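Extracellular serine protease (PDB 3WQB) preferentially cleaves the peptide bond after two basic residues, one of them lysine, as a secreted calcium-binding serine protease and probable virulence factor. Local coordinates at residues A[153-158]-A[194-199]; A[158-161]-A[166-169]; A[251-256]-A[433-438]; A[473-478]-A[491-496]. The protein carries 1 engineered substitution. All coordinates share one frame; numbering follows the deposited sequence.

Contact 1: residues A[153-158]-A[194-199]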
loop_
_atom_site.group_PDB
_atom_site.type_symbol
_atom_site.label_atom_id
_atom_site.label_comp_id
_atom_site.label_asym_id
_atom_site.label_seq_id
_atom_site.Cartn_x
_atom_site.Cartn_y
_atom_site.Cartn_z
ATOM N N GLN A 153 6.496 -4.926 -15.799
ATOM C CA GLN A 153 6.732 -4.992 -14.354
ATOM C C GLN A 153 7.694 -6.133 -14.006
ATOM O O GLN A 153 7.412 -6.996 -13.160
ATOM C CB GLN A 153 5.411 -5.061 -13.579
ATOM C CG GLN A 153 4.485 -3.894 -13.887
ATOM C CD GLN A 153 3.206 -3.900 -13.069
ATOM O OE1 GLN A 153 3.072 -4.641 -12.086
ATOM N NE2 GLN A 153 2.259 -3.062 -13.462
ATOM N N LEU A 154 8.844 -6.104 -14.668
ATOM C CA LEU A 154 9.881 -7.109 -14.497
ATOM C C LEU A 154 10.598 -6.964 -13.171
ATOM O O LEU A 154 10.844 -5.850 -12.695
ATOM C CB LEU A 154 10.901 -7.006 -15.632
ATOM C CG LEU A 154 10.352 -7.234 -17.043
ATOM C CD1 LEU A 154 11.430 -7.001 -18.074
ATOM C CD2 LEU A 154 9.777 -8.634 -17.175
ATOM N N GLN A 155 10.930 -8.108 -12.586
ATOM C CA GLN A 155 11.707 -8.133 -11.350
ATOM C C GLN A 155 12.968 -7.265 -11.430
ATOM O O GLN A 155 13.271 -6.526 -10.495
ATOM C CB GLN A 155 12.072 -9.567 -10.951
ATOM C CG GLN A 155 12.631 -9.684 -9.517
ATOM C CD GLN A 155 11.575 -9.523 -8.445
ATOM O OE1 GLN A 155 10.393 -9.373 -8.744
ATOM N NE2 GLN A 155 11.991 -9.588 -7.180
ATOM N N LYS A 156 13.688 -7.324 -12.547
ATOM C CA LYS A 156 14.921 -6.545 -12.674
ATOM C C LYS A 156 14.632 -5.047 -12.547
ATOM O O LYS A 156 15.432 -4.294 -12.007
ATOM C CB LYS A 156 15.640 -6.864 -13.990
ATOM C CG LYS A 156 14.962 -6.363 -15.243
ATOM C CD LYS A 156 15.900 -6.491 -16.452
ATOM C CE LYS A 156 15.199 -6.077 -17.735
ATOM N NZ LYS A 156 16.012 -6.381 -18.945
ATOM N N ASP A 157 13.465 -4.630 -13.034
ATOM C CA ASP A 157 13.073 -3.222 -12.983
ATOM C C ASP A 157 12.570 -2.807 -11.595
ATOM O O ASP A 157 12.857 -1.687 -11.143
ATOM C CB ASP A 157 12.056 -2.912 -14.077
ATOM C CG ASP A 157 12.643 -3.075 -15.468
ATOM O OD1 ASP A 157 13.862 -2.830 -15.633
ATOM O OD2 ASP A 157 11.881 -3.421 -16.385
ATOM N N TRP A 158 11.850 -3.700 -10.907
ATOM C CA TRP A 158 11.486 -3.427 -9.507
ATOM C C TRP A 158 12.748 -3.223 -8.658
ATOM O O TRP A 158 12.846 -2.259 -7.913
ATOM C CB TRP A 158 10.619 -4.538 -8.899
ATOM C CG TRP A 158 9.224 -4.626 -9.450
ATOM C CD1 TRP A 158 8.683 -5.677 -10.137
ATOM C CD2 TRP A 158 8.187 -3.640 -9.346
ATOM N NE1 TRP A 158 7.369 -5.413 -10.461
ATOM C CE2 TRP A 158 7.045 -4.165 -10.001
ATOM C CE3 TRP A 158 8.107 -2.362 -8.768
ATOM C CZ2 TRP A 158 5.843 -3.457 -10.098
ATOM C CZ3 TRP A 158 6.912 -1.655 -8.876
ATOM C CH2 TRP A 158 5.793 -2.207 -9.528
ATOM N N SER A 194 10.110 -12.308 -1.528
ATOM C CA SER A 194 11.207 -12.453 -0.573
ATOM C C SER A 194 12.385 -11.559 -0.954
ATOM O O SER A 194 12.959 -10.882 -0.104
ATOM C CB SER A 194 11.653 -13.917 -0.477
ATOM O OG SER A 194 12.743 -14.070 0.411
ATOM N N GLN A 195 12.711 -11.526 -2.243
ATOM C CA GLN A 195 13.828 -10.723 -2.725
ATOM C C GLN A 195 13.586 -9.239 -2.462
ATOM O O GLN A 195 14.490 -8.527 -2.010
ATOM C CB GLN A 195 14.078 -10.977 -4.208
ATOM C CG GLN A 195 15.290 -10.246 -4.761
ATOM C CD GLN A 195 15.581 -10.609 -6.194
ATOM O OE1 GLN A 195 14.727 -10.459 -7.061
ATOM N NE2 GLN A 195 16.801 -11.074 -6.462
ATOM N N LEU A 196 12.373 -8.765 -2.733
ATOM C CA LEU A 196 12.071 -7.358 -2.478
ATOM C C LEU A 196 11.998 -7.055 -0.974
ATOM O O LEU A 196 12.483 -6.018 -0.526
ATOM C CB LEU A 196 10.807 -6.913 -3.222
ATOM C CG LEU A 196 11.001 -6.827 -4.738
ATOM C CD1 LEU A 196 9.671 -6.672 -5.452
ATOM C CD2 LEU A 196 11.943 -5.687 -5.123
ATOM N N ASP A 197 11.427 -7.970 -0.189
ATOM C CA ASP A 197 11.398 -7.770 1.260
ATOM C C ASP A 197 12.807 -7.655 1.831
ATOM O O ASP A 197 13.055 -6.804 2.684
ATOM C CB ASP A 197 10.644 -8.895 1.965
ATOM C CG ASP A 197 9.130 -8.769 1.837
ATOM O OD1 ASP A 197 8.628 -7.814 1.197
ATOM O OD2 ASP A 197 8.434 -9.643 2.397
ATOM N N ARG A 198 13.727 -8.482 1.336
ATOM C CA ARG A 198 15.109 -8.441 1.816
ATOM C C ARG A 198 15.768 -7.121 1.435
ATOM O O ARG A 198 16.515 -6.534 2.232
ATOM C CB ARG A 198 15.897 -9.635 1.279
ATOM C CG ARG A 198 15.488 -10.954 1.917
ATOM C CD ARG A 198 16.050 -12.139 1.168
ATOM N NE ARG A 198 15.513 -13.396 1.677
ATOM C CZ ARG A 198 15.884 -14.596 1.243
ATOM N NH1 ARG A 198 16.800 -14.710 0.289
ATOM N NH2 ARG A 198 15.335 -15.683 1.764
ATOM N N LEU A 199 15.493 -6.650 0.221
ATOM C CA LEU A 199 16.010 -5.358 -0.211
ATOM C C LEU A 199 15.466 -4.232 0.673
ATOM O O LEU A 199 16.211 -3.345 1.103
ATOM C CB LEU A 199 15.643 -5.095 -1.673
ATOM C CG LEU A 199 16.002 -3.719 -2.233
ATOM C CD1 LEU A 199 17.513 -3.497 -2.227
ATOM C CD2 LEU A 199 15.414 -3.536 -3.626
#

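Contact 2: residues A[158-161]-A[166-169]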
loop_
_atom_site.group_PDB
_atom_site.type_symbol
_atom_site.label_atom_id
_atom_site.label_comp_id
_atom_site.label_asym_id
_atom_site.label_seq_id
_atom_site.Cartn_x
_atom_site.Cartn_y
_atom_site.Cartn_z
ATOM N N TRP A 158 11.850 -3.700 -10.907
ATOM C CA TRP A 158 11.486 -3.427 -9.507
ATOM C C TRP A 158 12.748 -3.223 -8.658
ATOM O O TRP A 158 12.846 -2.259 -7.913
ATOM C CB TRP A 158 10.619 -4.538 -8.899
ATOM C CG TRP A 158 9.224 -4.626 -9.450
ATOM C CD1 TRP A 158 8.683 -5.677 -10.137
ATOM C CD2 TRP A 158 8.187 -3.640 -9.346
ATOM N NE1 TRP A 158 7.369 -5.413 -10.461
ATOM C CE2 TRP A 158 7.045 -4.165 -10.001
ATOM C CE3 TRP A 158 8.107 -2.362 -8.768
ATOM C CZ2 TRP A 158 5.843 -3.457 -10.098
ATOM C CZ3 TRP A 158 6.912 -1.655 -8.876
ATOM C CH2 TRP A 158 5.793 -2.207 -9.528
ATOM N N LEU A 159 13.708 -4.134 -8.783
ATOM C CA LEU A 159 14.988 -4.006 -8.096
ATOM C C LEU A 159 15.667 -2.673 -8.418
ATOM O O LEU A 159 16.129 -1.967 -7.514
ATOM C CB LEU A 159 15.900 -5.169 -8.495
ATOM C CG LEU A 159 15.508 -6.543 -7.949
ATOM C CD1 LEU A 159 16.378 -7.597 -8.588
ATOM C CD2 LEU A 159 15.628 -6.587 -6.422
ATOM N N TYR A 160 15.706 -2.320 -9.706
ATOM C CA TYR A 160 16.374 -1.112 -10.147
ATOM C C TYR A 160 15.798 0.138 -9.473
ATOM O O TYR A 160 16.535 1.054 -9.083
ATOM C CB TYR A 160 16.330 -0.974 -11.679
ATOM C CG TYR A 160 17.344 0.025 -12.191
ATOM C CD1 TYR A 160 17.061 1.398 -12.220
ATOM C CD2 TYR A 160 18.605 -0.396 -12.610
ATOM C CE1 TYR A 160 18.005 2.318 -12.653
ATOM C CE2 TYR A 160 19.540 0.510 -13.047
ATOM C CZ TYR A 160 19.246 1.866 -13.065
ATOM O OH TYR A 160 20.183 2.769 -13.489
ATOM N N ALA A 161 14.473 0.164 -9.347
ATOM C CA ALA A 161 13.744 1.335 -8.863
ATOM C C ALA A 161 13.685 1.434 -7.346
ATOM O O ALA A 161 13.540 2.533 -6.807
ATOM C CB ALA A 161 12.338 1.316 -9.414
ATOM N N ASN A 166 22.692 1.352 -8.368
ATOM C CA ASN A 166 23.472 2.517 -7.989
ATOM C C ASN A 166 22.632 3.779 -8.066
ATOM O O ASN A 166 22.774 4.680 -7.250
ATOM C CB ASN A 166 24.712 2.647 -8.868
ATOM C CG ASN A 166 25.708 1.545 -8.619
ATOM O OD1 ASN A 166 25.596 0.800 -7.647
ATOM N ND2 ASN A 166 26.688 1.430 -9.500
ATOM N N ALA A 167 21.725 3.818 -9.038
ATOM C CA ALA A 167 20.897 4.991 -9.244
ATOM C C ALA A 167 19.940 5.231 -8.073
ATOM O O ALA A 167 19.772 6.376 -7.629
ATOM C CB ALA A 167 20.126 4.864 -10.557
ATOM N N SER A 168 19.312 4.164 -7.579
ATOM C CA SER A 168 18.233 4.341 -6.595
ATOM C C SER A 168 18.603 4.057 -5.144
ATOM O O SER A 168 17.805 4.358 -4.246
ATOM C CB SER A 168 16.979 3.552 -6.990
ATOM O OG SER A 168 17.162 2.160 -6.779
ATOM N N ARG A 169 19.813 3.537 -4.903
ATOM C CA ARG A 169 20.196 3.091 -3.561
ATOM C C ARG A 169 20.213 4.226 -2.540
ATOM O O ARG A 169 19.924 4.003 -1.370
ATOM C CB ARG A 169 21.534 2.327 -3.566
ATOM C CG ARG A 169 22.751 3.133 -3.987
ATOM C CD ARG A 169 24.031 2.289 -3.980
ATOM N NE ARG A 169 24.012 1.252 -5.015
ATOM C CZ ARG A 169 23.798 -0.043 -4.798
ATOM N NH1 ARG A 169 23.608 -0.503 -3.563
ATOM N NH2 ARG A 169 23.789 -0.886 -5.818
HETATM O O HOH W 1 22.323 2.478 -11.623
#

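Contact 3: residues A[251-256]-A[433-438]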
loop_
_atom_site.group_PDB
_atom_site.type_symbol
_atom_site.label_atom_id
_atom_site.label_comp_id
_atom_site.label_asym_id
_atom_site.label_seq_id
_atom_site.Cartn_x
_atom_site.Cartn_y
_atom_site.Cartn_z
ATOM N N SER A 251 1.820 -6.201 4.124
ATOM C CA SER A 251 2.101 -6.742 5.465
ATOM C C SER A 251 3.586 -7.024 5.691
ATOM O O SER A 251 3.939 -7.743 6.625
ATOM C CB SER A 251 1.257 -7.999 5.733
ATOM O OG SER A 251 1.510 -8.980 4.738
ATOM N N ASN A 252 4.453 -6.443 4.860
ATOM C CA ASN A 252 5.878 -6.739 4.955
ATOM C C ASN A 252 6.652 -5.928 5.978
ATOM O O ASN A 252 7.875 -6.064 6.062
ATOM C CB ASN A 252 6.576 -6.653 3.587
ATOM C CG ASN A 252 6.768 -5.230 3.112
ATOM O OD1 ASN A 252 6.276 -4.282 3.717
ATOM N ND2 ASN A 252 7.498 -5.078 2.017
ATOM N N PHE A 253 5.948 -5.099 6.747
ATOM C CA PHE A 253 6.537 -4.227 7.778
ATOM C C PHE A 253 7.335 -3.051 7.227
ATOM O O PHE A 253 7.154 -1.935 7.683
ATOM C CB PHE A 253 7.366 -5.010 8.803
ATOM C CG PHE A 253 8.003 -4.144 9.851
ATOM C CD1 PHE A 253 7.223 -3.548 10.842
ATOM C CD2 PHE A 253 9.384 -3.913 9.847
ATOM C CE1 PHE A 253 7.803 -2.753 11.822
ATOM C CE2 PHE A 253 9.968 -3.109 10.817
ATOM C CZ PHE A 253 9.178 -2.539 11.808
ATOM N N TRP A 254 8.215 -3.308 6.262
ATOM C CA TRP A 254 9.058 -2.249 5.685
ATOM C C TRP A 254 8.210 -1.183 5.007
ATOM O O TRP A 254 8.576 -0.003 5.020
ATOM C CB TRP A 254 10.099 -2.833 4.721
ATOM C CG TRP A 254 10.745 -4.038 5.329
ATOM C CD1 TRP A 254 10.622 -5.329 4.912
ATOM C CD2 TRP A 254 11.522 -4.078 6.542
ATOM N NE1 TRP A 254 11.314 -6.171 5.762
ATOM C CE2 TRP A 254 11.864 -5.428 6.774
ATOM C CE3 TRP A 254 11.979 -3.096 7.442
ATOM C CZ2 TRP A 254 12.638 -5.828 7.879
ATOM C CZ3 TRP A 254 12.765 -3.496 8.532
ATOM C CH2 TRP A 254 13.075 -4.846 8.738
ATOM N N ASN A 255 7.057 -1.574 4.455
ATOM C CA ASN A 255 6.118 -0.611 3.907
ATOM C C ASN A 255 5.344 0.083 5.009
ATOM O O ASN A 255 4.741 -0.588 5.862
ATOM C CB ASN A 255 5.125 -1.317 2.990
ATOM C CG ASN A 255 5.676 -1.564 1.619
ATOM O OD1 ASN A 255 6.450 -0.758 1.107
ATOM N ND2 ASN A 255 5.270 -2.676 0.996
ATOM N N LEU A 256 5.371 1.415 4.987
ATOM C CA LEU A 256 4.479 2.222 5.802
ATOM C C LEU A 256 3.210 2.411 4.970
ATOM O O LEU A 256 3.218 3.154 3.979
ATOM C CB LEU A 256 5.138 3.571 6.125
ATOM C CG LEU A 256 4.501 4.444 7.217
ATOM C CD1 LEU A 256 5.430 5.576 7.615
ATOM C CD2 LEU A 256 3.160 5.001 6.752
ATOM N N PRO A 433 16.047 1.787 20.423
ATOM C CA PRO A 433 17.078 0.747 20.314
ATOM C C PRO A 433 16.903 -0.073 19.027
ATOM O O PRO A 433 15.896 0.096 18.333
ATOM C CB PRO A 433 16.844 -0.129 21.551
ATOM C CG PRO A 433 15.726 0.481 22.319
ATOM C CD PRO A 433 15.068 1.513 21.486
ATOM N N PRO A 434 17.867 -0.949 18.690
ATOM C CA PRO A 434 17.787 -1.673 17.420
ATOM C C PRO A 434 16.542 -2.552 17.295
ATOM O O PRO A 434 16.012 -3.049 18.291
ATOM C CB PRO A 434 19.067 -2.522 17.420
ATOM C CG PRO A 434 20.009 -1.735 18.253
ATOM C CD PRO A 434 19.155 -1.212 19.364
ATOM N N LEU A 435 16.075 -2.714 16.065
ATOM C CA LEU A 435 14.953 -3.600 15.788
ATOM C C LEU A 435 15.326 -5.046 16.110
ATOM O O LEU A 435 16.402 -5.523 15.725
ATOM C CB LEU A 435 14.562 -3.506 14.309
ATOM C CG LEU A 435 13.345 -4.358 13.892
ATOM C CD1 LEU A 435 12.045 -3.849 14.493
ATOM C CD2 LEU A 435 13.236 -4.416 12.379
ATOM N N VAL A 436 14.430 -5.723 16.823
ATOM C CA VAL A 436 14.513 -7.152 17.053
ATOM C C VAL A 436 13.351 -7.796 16.310
ATOM O O VAL A 436 12.185 -7.416 16.484
ATOM C CB VAL A 436 14.405 -7.479 18.560
ATOM C CG1 VAL A 436 14.349 -8.986 18.783
ATOM C CG2 VAL A 436 15.578 -6.872 19.323
ATOM N N GLN A 437 13.680 -8.757 15.458
ATOM C CA GLN A 437 12.682 -9.550 14.755
ATOM C C GLN A 437 12.712 -10.947 15.359
ATOM O O GLN A 437 13.640 -11.735 15.098
ATOM C CB GLN A 437 13.008 -9.593 13.264
ATOM C CG GLN A 437 13.058 -8.220 12.627
ATOM C CD GLN A 437 13.493 -8.269 11.189
ATOM O OE1 GLN A 437 12.788 -8.816 10.346
ATOM N NE2 GLN A 437 14.654 -7.697 10.898
ATOM N N LEU A 438 11.716 -11.251 16.186
ATOM C CA LEU A 438 11.695 -12.542 16.853
ATOM C C LEU A 438 11.502 -13.647 15.826
ATOM O O LEU A 438 10.850 -13.441 14.804
ATOM C CB LEU A 438 10.601 -12.608 17.928
ATOM C CG LEU A 438 10.760 -11.721 19.163
ATOM C CD1 LEU A 438 9.620 -11.962 20.131
ATOM C CD2 LEU A 438 12.095 -11.966 19.863
#

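Contact 4: residues A[473-478]-A[491-496]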
loop_
_atom_site.group_PDB
_atom_site.type_symbol
_atom_site.label_atom_id
_atom_site.label_comp_id
_atom_site.label_asym_id
_atom_site.label_seq_id
_atom_site.Cartn_x
_atom_site.Cartn_y
_atom_site.Cartn_z
ATOM N N GLU A 473 6.470 -3.333 18.163
ATOM C CA GLU A 473 6.176 -2.322 17.152
ATOM C C GLU A 473 5.069 -2.856 16.253
ATOM O O GLU A 473 3.991 -2.258 16.167
ATOM C CB GLU A 473 7.433 -1.932 16.369
ATOM C CG GLU A 473 8.441 -1.169 17.233
ATOM C CD GLU A 473 9.856 -1.178 16.686
ATOM O OE1 GLU A 473 10.050 -0.993 15.463
ATOM O OE2 GLU A 473 10.785 -1.350 17.497
ATOM N N ALA A 474 5.312 -3.996 15.603
ATOM C CA ALA A 474 4.297 -4.596 14.750
ATOM C C ALA A 474 4.305 -6.093 14.954
ATOM O O ALA A 474 5.290 -6.662 15.450
ATOM C CB ALA A 474 4.549 -4.252 13.280
ATOM N N VAL A 475 3.190 -6.723 14.602
ATOM C CA VAL A 475 3.123 -8.180 14.554
ATOM C C VAL A 475 2.699 -8.644 13.170
ATOM O O VAL A 475 1.805 -8.049 12.544
ATOM C CB VAL A 475 2.188 -8.803 15.647
ATOM C CG1 VAL A 475 2.702 -8.492 17.041
ATOM C CG2 VAL A 475 0.761 -8.331 15.503
ATOM N N GLN A 476 3.345 -9.706 12.701
ATOM C CA GLN A 476 2.948 -10.390 11.486
ATOM C C GLN A 476 2.405 -11.752 11.846
ATOM O O GLN A 476 2.892 -12.407 12.779
ATOM C CB GLN A 476 4.128 -10.562 10.536
ATOM C CG GLN A 476 4.677 -9.258 9.985
ATOM C CD GLN A 476 5.991 -9.454 9.274
ATOM O OE1 GLN A 476 6.891 -10.109 9.802
ATOM N NE2 GLN A 476 6.124 -8.872 8.084
ATOM N N VAL A 477 1.388 -12.160 11.100
ATOM C CA VAL A 477 0.775 -13.472 11.247
ATOM C C VAL A 477 0.663 -14.103 9.864
ATOM O O VAL A 477 0.316 -13.424 8.889
ATOM C CB VAL A 477 -0.628 -13.352 11.915
ATOM C CG1 VAL A 477 -1.460 -14.598 11.761
ATOM C CG2 VAL A 477 -0.497 -13.019 13.387
ATOM N N MET A 478 0.976 -15.392 9.768
ATOM C CA MET A 478 0.624 -16.164 8.576
ATOM C C MET A 478 -0.440 -17.160 8.978
ATOM O O MET A 478 -0.376 -17.712 10.076
ATOM C CB MET A 478 1.837 -16.886 7.995
ATOM C CG MET A 478 2.831 -15.935 7.358
ATOM S SD MET A 478 4.185 -16.813 6.571
ATOM C CE MET A 478 5.001 -17.589 7.968
ATOM N N ILE A 491 -10.981 -12.802 11.089
ATOM C CA ILE A 491 -9.719 -13.222 11.709
ATOM C C ILE A 491 -9.220 -12.114 12.627
ATOM O O ILE A 491 -9.031 -10.973 12.194
ATOM C CB ILE A 491 -8.667 -13.578 10.634
ATOM C CG1 ILE A 491 -9.221 -14.638 9.675
ATOM C CG2 ILE A 491 -7.335 -14.012 11.272
ATOM C CD1 ILE A 491 -8.251 -15.058 8.561
ATOM N N GLU A 492 -9.015 -12.460 13.894
ATOM C CA GLU A 492 -8.665 -11.499 14.936
ATOM C C GLU A 492 -7.507 -12.023 15.778
ATOM O O GLU A 492 -7.354 -13.227 15.953
ATOM C CB GLU A 492 -9.898 -11.252 15.807
ATOM C CG GLU A 492 -9.890 -10.003 16.680
ATOM C CD GLU A 492 -11.290 -9.591 17.163
ATOM O OE1 GLU A 492 -11.373 -8.618 17.948
ATOM O OE2 GLU A 492 -12.311 -10.209 16.760
ATOM N N LEU A 493 -6.702 -11.106 16.296
ATOM C CA LEU A 493 -5.552 -11.443 17.130
ATOM C C LEU A 493 -5.660 -10.733 18.473
ATOM O O LEU A 493 -6.039 -9.556 18.531
ATOM C CB LEU A 493 -4.257 -11.048 16.430
ATOM C CG LEU A 493 -2.931 -11.459 17.084
ATOM C CD1 LEU A 493 -2.774 -12.974 17.105
ATOM C CD2 LEU A 493 -1.747 -10.808 16.380
ATOM N N VAL A 494 -5.334 -11.454 19.551
ATOM C CA VAL A 494 -5.418 -10.926 20.913
ATOM C C VAL A 494 -4.033 -10.981 21.570
ATOM O O VAL A 494 -3.365 -12.019 21.545
ATOM C CB VAL A 494 -6.443 -11.723 21.772
ATOM C CG1 VAL A 494 -6.687 -11.037 23.115
ATOM C CG2 VAL A 494 -7.784 -11.925 21.040
ATOM N N SER A 495 -3.596 -9.863 22.141
ATOM C CA SER A 495 -2.284 -9.785 22.788
ATOM C C SER A 495 -2.351 -10.238 24.251
ATOM O O SER A 495 -3.443 -10.387 24.804
ATOM C CB SER A 495 -1.754 -8.348 22.711
ATOM O OG SER A 495 -2.443 -7.499 23.617
ATOM N N PRO A 496 -1.187 -10.429 24.892
ATOM C CA PRO A 496 -1.169 -10.781 26.318
ATOM C C PRO A 496 -1.942 -9.793 27.202
ATOM O O PRO A 496 -2.511 -10.199 28.220
ATOM C CB PRO A 496 0.332 -10.782 26.661
ATOM C CG PRO A 496 0.991 -11.144 25.371
ATOM C CD PRO A 496 0.159 -10.481 24.294
#

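Contact 1: residues A[153-158]-A[194-199]
Q155 and Q195 meet amide to amide, and this polar clasp is the tight part of the contact. NE2 of Q155 gives a hydrogen bond to OE1 of Q195 at 2.9 Å, with an N-H...O angle of 159°. The amide planes are 15° apart, so the N-H runs in Q155's own plane onto a lone pair of OE1, within the carbonyl plane. Q155 gets there by bending: a turn at chi2 (73°) swings the amide across. A glutamine fits because NE2 has two hydrogens to offer; D192 O also accepts from it. The same NE2 also touches L196 CG at 3.8 Å, the two side chains coming from opposite directions. These residues sit near the start of helix 155-164 and in the first half of helix 191-205, two neighbouring helices of the subtilisin-like domain that connect successive strands of its parallel sheet. The apolar half is looser. L196 sends both methyls toward W158 but meets just its CB, with CD2 4.2 Å away, while the indole turns off toward Y178. L159, one residue on, packs against both Q195 and L196. On the side that meets a second protein of the assembly, K156 points away from helix 191-205 and packs on a polar side chain of that protein, whereas Q195 NE2 and Q155 N are taken by its backbone and an acidic side chain respectively.

Contact 2: residues A[158-161]-A[166-169]
A161 and S168 bring the two backbones closest, with CA atoms 5.9 Å apart, where the chain leaving helix 155-164 folds back beside the helix's last turns. Residues 166-169 thus lie along the segment 158-161, on the way to strand 173-179 of the parallel sheet, within the beta-alpha-beta crossover of the subtilisin-like domain. S168 carries the polar part. Its OG donates to Y160 O at 2.6 Å, approaching from above the carbonyl plane, 38° out of it. A chi1 of 74° holds the hydroxyl between the backbone N and the carbonyl carbon, turned to the helix, and a serine is small enough to enter here: its CB comes within 3.6 Å of A161 O. Y160 reaches over the other end of the contact. The ring extends to the loop because chi1 (-163°) sets it beside the carbonyl carbon, and there A167 CB meets it obliquely, 3.9 Å from CE1 and 3.6 Å from OH. A methyl group is small enough to leave room for the water beside it, which accepts from A167 N at 3.0 Å and is hydrogen-bonded to Y160 OH at 2.9 Å. F144 of strand 140-144 packs against Y160, A161 and S168, and K97 makes a cation-pi contact with the tyrosine. S165 OG also bonds to Y160 O, so two hydroxyls grip one carbonyl close to the helix's end, where the helix dipole would probably strengthen it as an acceptor. A161 O, buried alongside, has no hydrogen-bond partner in the model, so the hydroxyls serve just one of two neighbouring carbonyls.

Contact 3: residues A[251-256]-A[433-438]
L435 pushes its CD2 methyl between two aromatic side chains, 3.7 Å from W254 CH2 and 3.9 Å from F253 CE2, meeting both rings obliquely. Its other methyl, CD1, approaches F253 CZ, so the branched end of a leucine is well shaped to fill the angle that the rings make. The side chains of Q437, two residues on, and W254 run head-on toward each other: NE2 lies at the indole's edge, in its plane, 3.9 Å from CH2, with the amide turned 79° to the ring. No hydrogen bond crosses here; NE2 gives its bond to E201 OE2 of helix 191-205, which fixes the amide beside the indole. This is the seam between the subtilisin-like catalytic domain and the C-terminal P-domain, the two-domain plan of furin-like proteases: F253 and W254 lead into strand 255-261 of the parallel sheet, while L435 and Q437 lie where the chain enters strand 436-444. The rings brace one another, F253 bringing its edge over one face of W254, with CD2 3.6 Å above the indole plane. R362 makes a cation-pi contact with F253. Behind them the backbone turns sharply. F253 has a positive phi (72°), and a weak bond from W254 N to N252 O spans it in the manner of a classic gamma turn. N252 then closes an Asx motif, its OD1 accepting from N255 N at 2.9 Å, while its ND2 bonds to D197 OD1 on helix 191-205. On the P-domain side, E473 and A474 of strand 471-482 pack against F253.

Contact 4: residues A[473-478]-A[491-496]
V477 and L493 are the nearest backbone positions, 8.9 Å from CA to CA, too far for strand pairing: segments 473-478 and 491-496 belong to two sheets facing each other across the P-domain's beta sandwich. L493 carries the contact from its side, meeting both valines of the facing sheet with one methyl. It leaves its strand with chi1 -174° and then turns at chi2 (65°), which brings CD2 to the valines. Strand alternation explains the pair, since V475 and V477 point inward while Q476 between them points away and bonds through NE2 to S251 O of the catalytic domain. Leucine supplies the reach, and the valines, branched at CB, offer short side chains for the leucine methyl to meet; all three are buried. E492 puts its carboxylate on the far side of its strand, in a salt bridge with R500. Around the trio, W547 packs on V475, and W588 and L590 cover V477. Within strand 471-482, E473 and A474 together face L593 in a classic beta bulge, where the chain turns a corner. V475 and L493 reach toward each other tip to tip, whereas V477 and L493 slide past in opposite directions. L493 CD2 is 3.6 Å from V475 CG2, and 3.9 Å from V477 CG2.

Overall arrangement
From the N terminus, contact 1 closes a loop from helix 155-164 to helix 191-205, taking in strand 173-179. Contact 2 shares W158 with it and closes a much shorter turn, back onto the same helix, wholly within that span. Both stay in the subtilisin-like domain. Contact 3 opens later and runs from residue 251 to 438, joining that domain to the P-domain. Contact 4 follows in series, tying the P-domain's two sheets. No two spans cross. In space they form a chain: contact 1 touches contact 3, and contact 3 touches contact 4, in each case partly through polar side chains. Contacts 2 and 4 lie farthest apart, centres about 32 Å.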